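Local atomic coordinates of TPR repeat-containing protein (Cytophaga hutchinsonii, PDB entry 3U4T), a protein that is of unknown function but contains tetratricopeptide repeats, so it probably serves as a scaffold that binds other proteins or peptides. Residues Y19-I23 with C46-L50; Y119-P125 with Q150-N155; Y202-I206 with E219-N224. The protein carries 1 engineered substitution. The contacts are given in a common frame with arbitrary orientation. Residues are numbered along the deposited sequence.

Contact 1. Residues Y19-I23 with C46-L50; sequences YAEAI and CYYEL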
ATOM      1  N   TYR A  19     -22.855   7.576  -1.177  1.00 55.47           N
ATOM      2  CA  TYR A  19     -22.431   8.486  -2.214  1.00 55.86           C
ATOM      3  C   TYR A  19     -23.479   8.821  -3.259  1.00 58.48           C
ATOM      4  O   TYR A  19     -23.839   9.983  -3.405  1.00 59.23           O
ATOM      5  CB  TYR A  19     -21.170   7.932  -2.865  1.00 54.82           C
ATOM      6  CG  TYR A  19     -20.140   7.539  -1.837  1.00 47.76           C
ATOM      7  CD1 TYR A  19     -19.628   8.488  -0.935  1.00 55.83           C
ATOM      8  CD2 TYR A  19     -19.702   6.214  -1.732  1.00 41.26           C
ATOM      9  CE1 TYR A  19     -18.711   8.129   0.045  1.00 56.56           C
ATOM     10  CE2 TYR A  19     -18.780   5.841  -0.753  1.00 52.56           C
ATOM     11  CZ  TYR A  19     -18.292   6.808   0.128  1.00 57.71           C
ATOM     12  OH  TYR A  19     -17.374   6.455   1.085  1.00 65.43           O
ATOM     13  N   ALA A  20     -23.983   7.818  -3.968  1.00 54.92           N
ATOM     14  CA  ALA A  20     -24.973   8.081  -5.006  1.00 49.72           C
ATOM     15  C   ALA A  20     -26.227   8.733  -4.450  1.00 49.27           C
ATOM     16  O   ALA A  20     -26.903   9.499  -5.151  1.00 54.87           O
ATOM     17  CB  ALA A  20     -25.328   6.794  -5.739  1.00 39.11           C
ATOM     18  N   GLU A  21     -26.534   8.417  -3.192  1.00 40.73           N
ATOM     19  CA  GLU A  21     -27.701   8.978  -2.524  1.00 51.03           C
ATOM     20  C   GLU A  21     -27.398  10.375  -2.039  1.00 51.58           C
ATOM     21  O   GLU A  21     -28.185  11.291  -2.224  1.00 45.73           O
ATOM     22  CB  GLU A  21     -28.105   8.146  -1.315  1.00 66.22           C
ATOM     23  CG  GLU A  21     -28.844   6.875  -1.633  1.00 84.08           C
ATOM     24  CD  GLU A  21     -27.927   5.792  -2.124  1.00 98.42           C
ATOM     25  OE1 GLU A  21     -26.883   5.570  -1.475  1.00100.03           O
ATOM     26  OE2 GLU A  21     -28.253   5.162  -3.150  1.00103.67           O
ATOM     27  N   ALA A  22     -26.250  10.529  -1.395  1.00 55.89           N
ATOM     28  CA  ALA A  22     -25.847  11.830  -0.892  1.00 52.00           C
ATOM     29  C   ALA A  22     -25.777  12.761  -2.097  1.00 47.51           C
ATOM     30  O   ALA A  22     -26.093  13.943  -2.006  1.00 52.60           O
ATOM     31  CB  ALA A  22     -24.487  11.730  -0.212  1.00 44.54           C
ATOM     32  N   ILE A  23     -25.381  12.210  -3.239  1.00 44.25           N
ATOM     33  CA  ILE A  23     -25.266  12.980  -4.469  1.00 46.57           C
ATOM     34  C   ILE A  23     -26.613  13.510  -4.955  1.00 46.76           C
ATOM     35  O   ILE A  23     -26.708  14.646  -5.414  1.00 47.70           O
ATOM     36  CB  ILE A  23     -24.605  12.125  -5.577  1.00 37.38           C
ATOM     37  CG1 ILE A  23     -23.150  11.861  -5.196  1.00 33.27           C
ATOM     38  CG2 ILE A  23     -24.692  12.834  -6.929  1.00 41.47           C
ATOM     39  CD1 ILE A  23     -22.441  10.902  -6.086  1.00 38.13           C
ATOM     40  N   CYS A  46     -17.821  11.956  -2.783  1.00 42.51           N
ATOM     41  CA  CYS A  46     -18.763  10.931  -3.206  1.00 44.36           C
ATOM     42  C   CYS A  46     -18.389  10.505  -4.638  1.00 45.97           C
ATOM     43  O   CYS A  46     -18.087   9.330  -4.890  1.00 34.22           O
ATOM     44  CB  CYS A  46     -20.206  11.461  -3.136  1.00 33.86           C
ATOM     45  SG  CYS A  46     -20.819  11.749  -1.418  1.00 40.81           S
ATOM     46  N   TYR A  47     -18.372  11.460  -5.564  1.00 49.33           N
ATOM     47  CA  TYR A  47     -18.018  11.158  -6.949  1.00 46.65           C
ATOM     48  C   TYR A  47     -16.674  10.425  -7.049  1.00 47.05           C
ATOM     49  O   TYR A  47     -16.520   9.485  -7.835  1.00 49.31           O
ATOM     50  CB  TYR A  47     -17.977  12.445  -7.783  1.00 40.45           C
ATOM     51  CG  TYR A  47     -19.337  12.946  -8.240  1.00 51.18           C
ATOM     52  CD1 TYR A  47     -20.198  12.115  -8.956  1.00 50.55           C
ATOM     53  CD2 TYR A  47     -19.749  14.261  -7.985  1.00 43.92           C
ATOM     54  CE1 TYR A  47     -21.429  12.571  -9.409  1.00 47.13           C
ATOM     55  CE2 TYR A  47     -20.984  14.731  -8.437  1.00 42.88           C
ATOM     56  CZ  TYR A  47     -21.816  13.877  -9.149  1.00 49.15           C
ATOM     57  OH  TYR A  47     -23.035  14.328  -9.605  1.00 62.46           O
ATOM     58  N   TYR A  48     -15.702  10.855  -6.251  1.00 34.19           N
ATOM     59  CA  TYR A  48     -14.379  10.230  -6.250  1.00 36.31           C
ATOM     60  C   TYR A  48     -14.431   8.749  -5.853  1.00 45.07           C
ATOM     61  O   TYR A  48     -13.727   7.920  -6.436  1.00 44.41           O
ATOM     62  CB  TYR A  48     -13.453  10.976  -5.288  1.00 39.23           C
ATOM     63  CG  TYR A  48     -12.151  10.265  -5.030  1.00 28.79           C
ATOM     64  CD1 TYR A  48     -11.080  10.380  -5.919  1.00 38.74           C
ATOM     65  CD2 TYR A  48     -11.997   9.450  -3.911  1.00 30.09           C
ATOM     66  CE1 TYR A  48      -9.890   9.704  -5.697  1.00 38.26           C
ATOM     67  CE2 TYR A  48     -10.811   8.760  -3.678  1.00 39.50           C
ATOM     68  CZ  TYR A  48      -9.762   8.890  -4.574  1.00 48.57           C
ATOM     69  OH  TYR A  48      -8.594   8.196  -4.351  1.00 54.23           O
ATOM     70  N   GLU A  49     -15.250   8.416  -4.854  1.00 44.25           N
ATOM     71  CA  GLU A  49     -15.366   7.027  -4.405  1.00 51.60           C
ATOM     72  C   GLU A  49     -16.126   6.196  -5.446  1.00 54.17           C
ATOM     73  O   GLU A  49     -15.958   4.983  -5.520  1.00 45.96           O
ATOM     74  CB  GLU A  49     -16.070   6.955  -3.044  1.00 55.51           C
ATOM     75  CG  GLU A  49     -15.340   7.664  -1.891  1.00 56.72           C
ATOM     76  CD  GLU A  49     -14.036   6.996  -1.490  1.00 54.27           C
ATOM     77  OE1 GLU A  49     -13.820   5.829  -1.874  1.00 54.58           O
ATOM     78  OE2 GLU A  49     -13.231   7.633  -0.778  1.00 56.01           O
ATOM     79  N   LEU A  50     -16.960   6.861  -6.245  1.00 59.44           N
ATOM     80  CA  LEU A  50     -17.719   6.199  -7.308  1.00 49.96           C
ATOM     81  C   LEU A  50     -16.927   6.301  -8.614  1.00 53.44           C
ATOM     82  O   LEU A  50     -17.476   6.122  -9.702  1.00 58.35           O
ATOM     83  CB  LEU A  50     -19.093   6.857  -7.514  1.00 46.28           C
ATOM     84  CG  LEU A  50     -20.162   6.705  -6.430  1.00 53.42           C
ATOM     85  CD1 LEU A  50     -21.485   7.290  -6.925  1.00 49.46           C
ATOM     86  CD2 LEU A  50     -20.331   5.238  -6.089  1.00 58.41           C
TER
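The start of helix 19-31 packs against the last turn of helix 40-49, joining the second helix of one tetratricopeptide hairpin to the first helix of the next. Tyr19 (chi1 m) lays its ring against that turn. Glu49 CB sits 3.8 Å from the centroid of the Tyr19 ring, over its face, a CH-pi contact that uses the aliphatic part of an acidic side chain. Cys46 (m) turns SG to the edge of the same ring, 3.5 Å from Tyr19 CD1, and also 3.9 Å from Ala22 CB. One turn on, Ile23 in its mt rotamer brings CG1 within 3.6 Å of Cys46 CB. The CB of Tyr47 points away, but its m rotamer carries the ring back to Ile23, whose CD1 lies over the face, 4.1 Å from the centroid of the Tyr47 ring. Leu50, just past the helix end, sets CD1 3.8 Å from Ile23 CD1. With CH-pi, sulfur-aromatic and apolar contacts and no hydrogen bonds between them, the segments meet through close apolar and aromatic packing, without polar pairing.

Contact 2. Residues Y119-P125 with Q150-N155; sequences YNKGNFP and QAYYYN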
ATOM      1  N   TYR A 119       7.905   6.014  -5.834  1.00 18.65           N
ATOM      2  CA  TYR A 119       8.285   4.611  -5.736  1.00 22.37           C
ATOM      3  C   TYR A 119       7.710   3.902  -6.955  1.00 27.70           C
ATOM      4  O   TYR A 119       8.387   3.089  -7.593  1.00 33.28           O
ATOM      5  CB  TYR A 119       7.718   4.009  -4.441  1.00 25.07           C
ATOM      6  CG  TYR A 119       7.722   2.504  -4.386  1.00 26.80           C
ATOM      7  CD1 TYR A 119       6.671   1.764  -4.926  1.00 31.99           C
ATOM      8  CD2 TYR A 119       8.770   1.811  -3.777  1.00 25.64           C
ATOM      9  CE1 TYR A 119       6.661   0.371  -4.860  1.00 30.44           C
ATOM     10  CE2 TYR A 119       8.770   0.430  -3.707  1.00 33.39           C
ATOM     11  CZ  TYR A 119       7.716  -0.285  -4.251  1.00 35.72           C
ATOM     12  OH  TYR A 119       7.748  -1.662  -4.201  1.00 32.90           O
ATOM     13  N   ASN A 120       6.464   4.215  -7.283  1.00 25.25           N
ATOM     14  CA  ASN A 120       5.829   3.600  -8.440  1.00 36.26           C
ATOM     15  C   ASN A 120       6.432   4.133  -9.732  1.00 43.94           C
ATOM     16  O   ASN A 120       6.262   3.531 -10.787  1.00 44.24           O
ATOM     17  CB  ASN A 120       4.310   3.842  -8.445  1.00 30.59           C
ATOM     18  CG  ASN A 120       3.612   3.239  -7.235  1.00 43.75           C
ATOM     19  OD1 ASN A 120       3.890   2.106  -6.848  1.00 48.35           O
ATOM     20  ND2 ASN A 120       2.690   3.993  -6.645  1.00 36.68           N
ATOM     21  N   LYS A 121       7.129   5.264  -9.658  1.00 34.19           N
ATOM     22  CA  LYS A 121       7.751   5.832 -10.852  1.00 33.94           C
ATOM     23  C   LYS A 121       9.242   5.509 -10.895  1.00 25.79           C
ATOM     24  O   LYS A 121       9.961   5.993 -11.765  1.00 26.21           O
ATOM     25  CB  LYS A 121       7.545   7.348 -10.913  1.00 21.48           C
ATOM     26  CG  LYS A 121       6.089   7.784 -11.014  1.00 36.99           C
ATOM     27  CD  LYS A 121       5.391   7.138 -12.186  1.00 40.34           C
ATOM     28  CE  LYS A 121       3.959   7.607 -12.304  1.00 30.71           C
ATOM     29  NZ  LYS A 121       3.415   7.209 -13.623  1.00 34.47           N
ATOM     30  N   GLY A 122       9.711   4.700  -9.947  1.00 28.27           N
ATOM     31  CA  GLY A 122      11.115   4.316  -9.937  1.00 25.31           C
ATOM     32  C   GLY A 122      12.144   5.281  -9.380  1.00 33.09           C
ATOM     33  O   GLY A 122      13.333   5.116  -9.606  1.00 18.73           O
ATOM     34  N   ASN A 123      11.729   6.320  -8.683  1.00 24.14           N
ATOM     35  CA  ASN A 123      12.747   7.202  -8.123  1.00 16.06           C
ATOM     36  C   ASN A 123      12.746   6.804  -6.675  1.00 21.02           C
ATOM     37  O   ASN A 123      12.035   7.373  -5.852  1.00 22.28           O
ATOM     38  CB  ASN A 123      12.393   8.679  -8.242  1.00 18.00           C
ATOM     39  CG  ASN A 123      13.587   9.580  -7.937  1.00 29.33           C
ATOM     40  OD1 ASN A 123      14.198   9.491  -6.867  1.00 27.73           O
ATOM     41  ND2 ASN A 123      13.923  10.452  -8.886  1.00 25.74           N
ATOM     42  N   PHE A 124      13.538   5.792  -6.372  1.00 25.97           N
ATOM     43  CA  PHE A 124      13.573   5.291  -5.025  1.00 35.80           C
ATOM     44  C   PHE A 124      14.189   6.257  -4.038  1.00 40.31           C
ATOM     45  O   PHE A 124      13.712   6.370  -2.913  1.00 49.49           O
ATOM     46  CB  PHE A 124      14.231   3.910  -5.037  1.00 23.92           C
ATOM     47  CG  PHE A 124      13.460   2.919  -5.855  1.00 31.18           C
ATOM     48  CD1 PHE A 124      12.166   2.571  -5.491  1.00 37.22           C
ATOM     49  CD2 PHE A 124      13.984   2.405  -7.037  1.00 38.39           C
ATOM     50  CE1 PHE A 124      11.399   1.731  -6.286  1.00 45.24           C
ATOM     51  CE2 PHE A 124      13.223   1.562  -7.844  1.00 44.41           C
ATOM     52  CZ  PHE A 124      11.926   1.226  -7.467  1.00 49.47           C
ATOM     53  N   PRO A 125      15.236   6.986  -4.440  1.00 29.81           N
ATOM     54  CA  PRO A 125      15.809   7.922  -3.467  1.00 25.59           C
ATOM     55  C   PRO A 125      14.773   8.964  -3.021  1.00 26.48           C
ATOM     56  O   PRO A 125      14.618   9.260  -1.821  1.00 14.49           O
ATOM     57  CB  PRO A 125      16.973   8.541  -4.232  1.00 27.78           C
ATOM     58  CG  PRO A 125      17.440   7.385  -5.067  1.00 34.16           C
ATOM     59  CD  PRO A 125      16.122   6.836  -5.607  1.00 32.06           C
ATOM     60  N   GLN A 150      10.255  -1.833   1.294  1.00 33.21           N
ATOM     61  CA  GLN A 150      10.180  -2.151  -0.114  1.00 28.76           C
ATOM     62  C   GLN A 150      10.962  -1.112  -0.902  1.00 41.53           C
ATOM     63  O   GLN A 150      11.645  -1.443  -1.873  1.00 41.66           O
ATOM     64  CB  GLN A 150       8.731  -2.160  -0.581  1.00 21.74           C
ATOM     65  CG  GLN A 150       7.903  -3.285   0.006  1.00 33.03           C
ATOM     66  CD  GLN A 150       6.498  -3.272  -0.535  1.00 32.84           C
ATOM     67  OE1 GLN A 150       5.698  -2.412  -0.190  1.00 43.22           O
ATOM     68  NE2 GLN A 150       6.196  -4.216  -1.411  1.00 24.47           N
ATOM     69  N   ALA A 151      10.868   0.150  -0.495  1.00 31.26           N
ATOM     70  CA  ALA A 151      11.601   1.188  -1.215  1.00 37.85           C
ATOM     71  C   ALA A 151      13.089   0.892  -1.102  1.00 27.17           C
ATOM     72  O   ALA A 151      13.804   0.943  -2.095  1.00 20.16           O
ATOM     73  CB  ALA A 151      11.291   2.562  -0.652  1.00 31.81           C
ATOM     74  N   TYR A 152      13.547   0.579   0.110  1.00 28.65           N
ATOM     75  CA  TYR A 152      14.954   0.245   0.339  1.00 28.68           C
ATOM     76  C   TYR A 152      15.373  -0.950  -0.525  1.00 39.18           C
ATOM     77  O   TYR A 152      16.394  -0.913  -1.202  1.00 31.84           O
ATOM     78  CB  TYR A 152      15.194  -0.096   1.816  1.00 23.68           C
ATOM     79  CG  TYR A 152      15.206   1.080   2.764  1.00 31.39           C
ATOM     80  CD1 TYR A 152      15.861   2.267   2.428  1.00 42.28           C
ATOM     81  CD2 TYR A 152      14.621   0.987   4.025  1.00 28.05           C
ATOM     82  CE1 TYR A 152      15.936   3.329   3.323  1.00 36.80           C
ATOM     83  CE2 TYR A 152      14.691   2.047   4.934  1.00 41.04           C
ATOM     84  CZ  TYR A 152      15.349   3.212   4.576  1.00 39.45           C
ATOM     85  OH  TYR A 152      15.417   4.257   5.471  1.00 46.67           O
ATOM     86  N   TYR A 153      14.568  -2.006  -0.491  1.00 33.99           N
ATOM     87  CA  TYR A 153      14.844  -3.222  -1.248  1.00 31.73           C
ATOM     88  C   TYR A 153      15.087  -2.954  -2.721  1.00 35.58           C
ATOM     89  O   TYR A 153      16.086  -3.389  -3.290  1.00 35.96           O
ATOM     90  CB  TYR A 153      13.670  -4.198  -1.121  1.00 24.01           C
ATOM     91  CG  TYR A 153      13.811  -5.460  -1.949  1.00 27.36           C
ATOM     92  CD1 TYR A 153      14.474  -6.581  -1.445  1.00 28.68           C
ATOM     93  CD2 TYR A 153      13.254  -5.543  -3.224  1.00 21.18           C
ATOM     94  CE1 TYR A 153      14.570  -7.763  -2.186  1.00 35.62           C
ATOM     95  CE2 TYR A 153      13.345  -6.716  -3.982  1.00 22.07           C
ATOM     96  CZ  TYR A 153      14.004  -7.826  -3.455  1.00 31.83           C
ATOM     97  OH  TYR A 153      14.096  -8.992  -4.190  1.00 31.46           O
ATOM     98  N   TYR A 154      14.153  -2.250  -3.348  1.00 25.98           N
ATOM     99  CA  TYR A 154      14.283  -1.968  -4.758  1.00 26.52           C
ATOM    100  C   TYR A 154      15.374  -0.951  -5.003  1.00 36.84           C
ATOM    101  O   TYR A 154      15.808  -0.765  -6.137  1.00 45.67           O
ATOM    102  CB  TYR A 154      12.934  -1.526  -5.325  1.00 21.63           C
ATOM    103  CG  TYR A 154      11.983  -2.680  -5.462  1.00 33.49           C
ATOM    104  CD1 TYR A 154      12.274  -3.749  -6.303  1.00 23.69           C
ATOM    105  CD2 TYR A 154      10.791  -2.713  -4.749  1.00 39.55           C
ATOM    106  CE1 TYR A 154      11.392  -4.827  -6.428  1.00 31.56           C
ATOM    107  CE2 TYR A 154       9.904  -3.782  -4.871  1.00 27.80           C
ATOM    108  CZ  TYR A 154      10.208  -4.833  -5.708  1.00 30.99           C
ATOM    109  OH  TYR A 154       9.317  -5.887  -5.824  1.00 29.82           O
ATOM    110  N   ASN A 155      15.834  -0.303  -3.936  1.00 38.26           N
ATOM    111  CA  ASN A 155      16.929   0.657  -4.071  1.00 41.33           C
ATOM    112  C   ASN A 155      18.217  -0.088  -3.749  1.00 37.25           C
ATOM    113  O   ASN A 155      19.293   0.502  -3.583  1.00 28.57           O
ATOM    114  CB  ASN A 155      16.766   1.845  -3.125  1.00 28.41           C
ATOM    115  CG  ASN A 155      17.626   3.027  -3.539  1.00 33.38           C
ATOM    116  OD1 ASN A 155      17.676   3.383  -4.720  1.00 39.88           O
ATOM    117  ND2 ASN A 155      18.296   3.650  -2.574  1.00 25.53           N
TER
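Tyr119, in the last turn of helix 109-120, opens the contact with chi1 near t, which carries its ring across to helix 142-154. Its CE2 lies 3.8 Å from Ala151 N, and its OH is 3.8 Å from Gln150 CB and only 3.1 Å from Tyr154 CE2, a tight touch against a ring carbon. The chain then turns away: Gly122 ends the helix in a Schellman motif with positive phi, and Asn123 is the N-cap of the next helix, its OD1 accepting from Leu126 N. Phe124, in the first turn of that helix, returns to the interface. Tyr154 CB stands over the face of the Phe124 ring, 3.8 Å from its centroid in a CH-pi contact, while Phe124 CB is 3.5 Å from Asn155 OD1. Pro125 adds only a marginal touch, its CD 3.9 Å from Asn155 OD1; the amide ND2 of Asn155 is hydrogen-bonded to Glu157. The turn between the two helices of one hairpin thus fits against the end of the first helix of the next tetratricopeptide repeat. Ile128 on helix 124-131 extends the packing around Ala151 and Asn155, and Trp181 of helix 176-189 touches Gln150 and Tyr154.

Contact 3. Residues Y202-I206 with E219-N224; sequences YEKLI and ELIEAN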
ATOM      1  N   TYR A 202      11.900 -18.084   5.078  1.00 35.88           N
ATOM      2  CA  TYR A 202      10.947 -18.783   4.226  1.00 36.24           C
ATOM      3  C   TYR A 202      10.374 -19.971   5.004  1.00 41.72           C
ATOM      4  O   TYR A 202       9.213 -20.361   4.801  1.00 38.44           O
ATOM      5  CB  TYR A 202      11.618 -19.268   2.923  1.00 30.90           C
ATOM      6  CG  TYR A 202      11.625 -18.233   1.809  1.00 26.21           C
ATOM      7  CD1 TYR A 202      10.461 -17.540   1.478  1.00 17.99           C
ATOM      8  CD2 TYR A 202      12.787 -17.940   1.094  1.00 27.02           C
ATOM      9  CE1 TYR A 202      10.455 -16.571   0.462  1.00 24.83           C
ATOM     10  CE2 TYR A 202      12.789 -16.970   0.071  1.00 35.11           C
ATOM     11  CZ  TYR A 202      11.617 -16.294  -0.228  1.00 38.04           C
ATOM     12  OH  TYR A 202      11.594 -15.319  -1.192  1.00 26.61           O
ATOM     13  N   GLU A 203      11.184 -20.542   5.897  1.00 41.33           N
ATOM     14  CA  GLU A 203      10.722 -21.674   6.693  1.00 44.51           C
ATOM     15  C   GLU A 203       9.644 -21.166   7.633  1.00 47.00           C
ATOM     16  O   GLU A 203       8.616 -21.825   7.809  1.00 39.33           O
ATOM     17  CB  GLU A 203      11.878 -22.311   7.469  1.00 49.53           C
ATOM     18  CG  GLU A 203      12.803 -23.124   6.579  1.00 61.94           C
ATOM     19  CD  GLU A 203      13.990 -23.703   7.315  1.00 71.49           C
ATOM     20  OE1 GLU A 203      14.582 -22.983   8.143  1.00 72.61           O
ATOM     21  OE2 GLU A 203      14.341 -24.872   7.049  1.00 77.12           O
ATOM     22  N   LYS A 204       9.858 -19.988   8.218  1.00 44.62           N
ATOM     23  CA  LYS A 204       8.859 -19.415   9.112  1.00 46.54           C
ATOM     24  C   LYS A 204       7.621 -19.003   8.315  1.00 42.34           C
ATOM     25  O   LYS A 204       6.495 -19.089   8.808  1.00 33.56           O
ATOM     26  CB  LYS A 204       9.434 -18.210   9.853  1.00 41.00           C
ATOM     27  CG  LYS A 204       9.848 -18.506  11.294  1.00 50.43           C
ATOM     28  CD  LYS A 204       8.628 -18.689  12.199  1.00 61.84           C
ATOM     29  CE  LYS A 204       9.024 -18.819  13.673  1.00 71.70           C
ATOM     30  NZ  LYS A 204       7.874 -18.551  14.597  1.00 72.13           N
ATOM     31  N   LEU A 205       7.836 -18.562   7.078  1.00 46.29           N
ATOM     32  CA  LEU A 205       6.741 -18.153   6.207  1.00 36.94           C
ATOM     33  C   LEU A 205       5.804 -19.332   5.983  1.00 42.97           C
ATOM     34  O   LEU A 205       4.584 -19.192   6.010  1.00 37.59           O
ATOM     35  CB  LEU A 205       7.272 -17.703   4.858  1.00 26.38           C
ATOM     36  CG  LEU A 205       6.128 -17.197   3.989  1.00 29.16           C
ATOM     37  CD1 LEU A 205       5.737 -15.811   4.463  1.00 34.19           C
ATOM     38  CD2 LEU A 205       6.554 -17.129   2.551  1.00 29.62           C
ATOM     39  N   ILE A 206       6.389 -20.496   5.735  1.00 44.19           N
ATOM     40  CA  ILE A 206       5.608 -21.710   5.529  1.00 42.01           C
ATOM     41  C   ILE A 206       4.984 -22.090   6.873  1.00 46.11           C
ATOM     42  O   ILE A 206       3.883 -22.635   6.922  1.00 45.60           O
ATOM     43  CB  ILE A 206       6.499 -22.880   5.035  1.00 31.97           C
ATOM     44  CG1 ILE A 206       7.020 -22.590   3.631  1.00 32.67           C
ATOM     45  CG2 ILE A 206       5.715 -24.180   5.053  1.00 23.00           C
ATOM     46  CD1 ILE A 206       8.035 -23.626   3.131  1.00 43.53           C
ATOM     47  N   GLU A 219       2.853 -17.244  -1.943  1.00 36.38           N
ATOM     48  CA  GLU A 219       3.912 -17.133  -0.940  1.00 36.19           C
ATOM     49  C   GLU A 219       4.498 -18.520  -0.619  1.00 41.33           C
ATOM     50  O   GLU A 219       5.715 -18.689  -0.541  1.00 46.50           O
ATOM     51  CB  GLU A 219       3.392 -16.489   0.360  1.00 45.71           C
ATOM     52  CG  GLU A 219       2.879 -15.047   0.264  1.00 57.70           C
ATOM     53  CD  GLU A 219       1.545 -14.924  -0.459  1.00 59.34           C
ATOM     54  OE1 GLU A 219       0.711 -15.840  -0.351  1.00 59.74           O
ATOM     55  OE2 GLU A 219       1.318 -13.899  -1.127  1.00 53.58           O
ATOM     56  N   LEU A 220       3.631 -19.510  -0.435  1.00 30.99           N
ATOM     57  CA  LEU A 220       4.077 -20.867  -0.120  1.00 41.60           C
ATOM     58  C   LEU A 220       4.897 -21.470  -1.253  1.00 40.03           C
ATOM     59  O   LEU A 220       5.896 -22.162  -1.024  1.00 37.66           O
ATOM     60  CB  LEU A 220       2.871 -21.763   0.187  1.00 33.26           C
ATOM     61  CG  LEU A 220       2.267 -21.522   1.570  1.00 41.15           C
ATOM     62  CD1 LEU A 220       0.893 -22.156   1.632  1.00 40.31           C
ATOM     63  CD2 LEU A 220       3.203 -22.082   2.662  1.00 43.82           C
ATOM     64  N   ILE A 221       4.473 -21.198  -2.478  1.00 30.98           N
ATOM     65  CA  ILE A 221       5.177 -21.711  -3.636  1.00 30.19           C
ATOM     66  C   ILE A 221       6.565 -21.096  -3.696  1.00 35.02           C
ATOM     67  O   ILE A 221       7.543 -21.794  -3.969  1.00 34.40           O
ATOM     68  CB  ILE A 221       4.387 -21.407  -4.922  1.00 25.42           C
ATOM     69  CG1 ILE A 221       3.185 -22.354  -5.000  1.00 31.71           C
ATOM     70  CG2 ILE A 221       5.279 -21.548  -6.147  1.00 33.03           C
ATOM     71  CD1 ILE A 221       2.331 -22.186  -6.243  1.00 24.48           C
ATOM     72  N   GLU A 222       6.647 -19.788  -3.439  1.00 22.68           N
ATOM     73  CA  GLU A 222       7.932 -19.086  -3.452  1.00 28.36           C
ATOM     74  C   GLU A 222       8.837 -19.636  -2.353  1.00 28.12           C
ATOM     75  O   GLU A 222      10.026 -19.873  -2.562  1.00 34.99           O
ATOM     76  CB  GLU A 222       7.726 -17.582  -3.235  1.00 28.77           C
ATOM     77  CG  GLU A 222       9.017 -16.756  -3.122  1.00 26.17           C
ATOM     78  CD  GLU A 222       8.722 -15.273  -2.947  1.00 31.83           C
ATOM     79  OE1 GLU A 222       9.554 -14.523  -2.384  1.00 35.94           O
ATOM     80  OE2 GLU A 222       7.633 -14.860  -3.390  1.00 24.76           O
ATOM     81  N   ALA A 223       8.259 -19.830  -1.174  1.00 24.02           N
ATOM     82  CA  ALA A 223       9.003 -20.344  -0.038  1.00 27.91           C
ATOM     83  C   ALA A 223       9.525 -21.744  -0.346  1.00 27.17           C
ATOM     84  O   ALA A 223      10.700 -22.035  -0.147  1.00 36.50           O
ATOM     85  CB  ALA A 223       8.113 -20.365   1.187  1.00 20.09           C
ATOM     86  N   ASN A 224       8.661 -22.613  -0.852  1.00 22.72           N
ATOM     87  CA  ASN A 224       9.084 -23.969  -1.163  1.00 33.32           C
ATOM     88  C   ASN A 224      10.093 -24.035  -2.297  1.00 35.10           C
ATOM     89  O   ASN A 224      10.987 -24.889  -2.288  1.00 33.88           O
ATOM     90  CB  ASN A 224       7.870 -24.845  -1.485  1.00 35.28           C
ATOM     91  CG  ASN A 224       7.165 -25.342  -0.237  1.00 39.56           C
ATOM     92  OD1 ASN A 224       7.660 -26.220   0.465  1.00 36.47           O
ATOM     93  ND2 ASN A 224       6.007 -24.776   0.049  1.00 33.67           N
TER
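Helices 199-209 and 217-233 pack side by side in the superhelical stack of a tetratricopeptide-like array, the first being the second helix of its hairpin and the other opening the next. The short segments run roughly antiparallel, at 143°, with axes 9.0 Å apart at closest approach. Apolar packing fills most of the interface. Ala223 touches three side chains of 202-206: its CB meets Tyr202 CD1 at 3.7 Å, Leu205 CD2 at 3.8 Å and Ile206 CG1 at 3.5 Å. Consistent with so small a side chain, the backbones come close here, Ala223 CA lying 4.9 Å from Tyr202 CA. Toward the N-terminal end of 219-224, Leu220 CD2 reaches Ile206 CG1 at 4.0 Å, and Leu205 CD2 lies 3.9 Å from Glu219 CB. One polar link crosses the pair. Tyr202 OH donates a very short 2.5 Å hydrogen bond to OE1 of Glu222, a residue whose chi1 and chi2 (both t) extend the side chain to the hydroxyl. The same oxygen is salt-bridged to Arg184 on helix 176-189, and that salt bridge ties a third helix to this pair. Asn224 is satisfied differently, with OD1 bonded to Asn246 of helix 237-250. Its ND2 turns back within its own helix, donating a 2.8 Å hydrogen bond to Leu220 O, while Asn224 OD1 lies 3.7 Å from Ile206 CD1.

In the fold
The three contacts repeat one theme along an all-helical array, each joining a hairpin to its successor, yet no helix belongs to two of them. Contact 1, about 42 Å from contact 3 between centres, lies across the middle of the chain from the other two. Burial grows from contact 2, a surface contact around a hairpin turn, through the partly buried contact 1 to the buried contact 3. Tyrosine rings serve in all of them, but only in contact 3 does a hydroxyl make a hydrogen bond between the segments. Helix 176-189 lies between contacts 2 and 3: Arg184 touches Tyr153 and is salt-bridged to Glu222.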